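Local coordinates for protein BamaA.19900.a (Balamuthia mandrillaris, PDB 6VZZ) that probably phosphorylates glucose to glucose 6-phosphate at the expense of ATP, as a glucokinase of the actin-like ATPase clan with glucose bound in its pocket, at residues Asp161-Asp164 with Gln165-Pro169. Sequence-based numbering, arbitrary orientation.
Sequences DALD and QCFKP
Gln-165 and Cys-166 turn back on Ala-162 and Leu-163 through successive i to i+3 backbone hydrogen bonds, Gln-165 N to Ala-162 O at 3.0 Å and Cys-166 N to Leu-163 O at 3.1 Å, two overlapping turns that make residues 163-165 a short 3-10 segment. The carbonyl of Leu-163 is gripped twice. Cys-166 N reaches its oxygen from above the carbonyl plane, whereas Phe-167 N makes an i to i+4 bond to the same atom, Leu-163 O, at 2.9 Å. Phe-167 N meets the carbonyl almost head-on, with a C=O...N angle of 169°, but the angle at the hydrogen, N-H...O, is only 136°. That second bond ties the first residue of the strand to the turn.

Among the side chains, the main apolar touch is between Leu-163 and Phe-167. The CD2 methyl of Leu-163 comes obliquely to the ring, 3.5 Å from CD2 of Phe-167, while Leu-163 O lies in the ring plane at its edge. Gln-165, which is exposed, carries CG beside its own backbone N (chi1 -68°) and then runs extended, which lays its aliphatic part past Ala-162 O and leaves OE1 4.1 Å from Ala-162 CB, a loose contact. The bent chain of Lys-168 brings NZ to 3.5 Å from Asp-164 O, but its ammonium and the Asp-164 carboxylate do not meet.

The turn links helix 146-159, which ends in a Schellman motif with Asp-161 at C-prime, to strand 167-171 at the margin of the six-stranded sheet. Leu-163 packs back on Val-154 and Met-157 of that helix; Phe-167 rests on Phe-372 and Gln-374 of the antiparallel neighbouring strand 370-374.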
# COMPACT_ATOMS: atom_id res chain seq x y z
N ASP A 161 -23.50 -0.59 -13.99
CA ASP A 161 -22.96 -0.49 -15.34
C ASP A 161 -23.01 0.94 -15.88
O ASP A 161 -23.39 1.19 -17.02
CB ASP A 161 -23.67 -1.46 -16.28
CG ASP A 161 -22.99 -2.83 -16.35
OD1 ASP A 161 -21.75 -2.86 -16.39
OD2 ASP A 161 -23.70 -3.86 -16.37
N ALA A 162 -22.59 1.88 -15.03
CA ALA A 162 -22.71 3.30 -15.34
C ALA A 162 -21.39 4.06 -15.28
O ALA A 162 -21.39 5.29 -15.46
CB ALA A 162 -23.71 3.97 -14.38
N LEU A 163 -20.26 3.39 -15.02
CA LEU A 163 -18.99 4.10 -14.93
C LEU A 163 -18.63 4.79 -16.24
O LEU A 163 -17.92 5.80 -16.22
CB LEU A 163 -17.87 3.15 -14.52
CG LEU A 163 -17.56 2.96 -13.04
CD1 LEU A 163 -16.43 1.97 -12.90
CD2 LEU A 163 -17.17 4.29 -12.40
N ASP A 164 -19.11 4.26 -17.37
CA ASP A 164 -18.78 4.87 -18.66
C ASP A 164 -19.44 6.22 -18.85
O ASP A 164 -19.11 6.92 -19.82
CB ASP A 164 -19.16 3.92 -19.80
CG ASP A 164 -20.66 3.71 -19.91
OD1 ASP A 164 -21.36 3.67 -18.87
OD2 ASP A 164 -21.15 3.58 -21.06
N GLN A 165 -20.35 6.61 -17.96
CA GLN A 165 -20.98 7.92 -18.02
C GLN A 165 -20.08 9.03 -17.50
O GLN A 165 -20.33 10.21 -17.77
CB GLN A 165 -22.30 7.91 -17.24
CG GLN A 165 -23.39 7.05 -17.88
CD GLN A 165 -24.64 6.97 -17.02
OE1 GLN A 165 -24.72 7.59 -15.96
NE2 GLN A 165 -25.62 6.19 -17.48
N CYS A 166 -19.02 8.69 -16.75
CA CYS A 166 -18.13 9.74 -16.26
C CYS A 166 -16.66 9.35 -16.23
O CYS A 166 -15.84 10.14 -15.75
CB CYS A 166 -18.58 10.20 -14.87
SG CYS A 166 -18.73 8.86 -13.69
N PHE A 167 -16.28 8.17 -16.72
CA PHE A 167 -14.88 7.79 -16.83
C PHE A 167 -14.56 7.41 -18.27
O PHE A 167 -15.43 6.94 -19.00
CB PHE A 167 -14.52 6.63 -15.90
CG PHE A 167 -14.30 7.05 -14.48
CD1 PHE A 167 -13.06 7.47 -14.06
CD2 PHE A 167 -15.35 7.05 -13.58
CE1 PHE A 167 -12.85 7.88 -12.76
CE2 PHE A 167 -15.14 7.45 -12.28
CZ PHE A 167 -13.89 7.86 -11.87
N LYS A 168 -13.30 7.63 -18.66
CA LYS A 168 -12.81 7.31 -20.00
C LYS A 168 -11.44 6.67 -19.87
O LYS A 168 -10.64 7.07 -19.01
CB LYS A 168 -12.72 8.54 -20.91
CG LYS A 168 -14.02 8.94 -21.59
CD LYS A 168 -14.35 7.98 -22.73
CE LYS A 168 -15.76 8.21 -23.26
NZ LYS A 168 -16.77 8.10 -22.16
N PRO A 169 -11.13 5.66 -20.68
CA PRO A 169 -9.79 5.08 -20.66
C PRO A 169 -8.77 6.03 -21.27
O PRO A 169 -9.04 6.69 -22.28
CB PRO A 169 -9.92 3.81 -21.51
CG PRO A 169 -11.40 3.63 -21.74
CD PRO A 169 -12.02 4.97 -21.63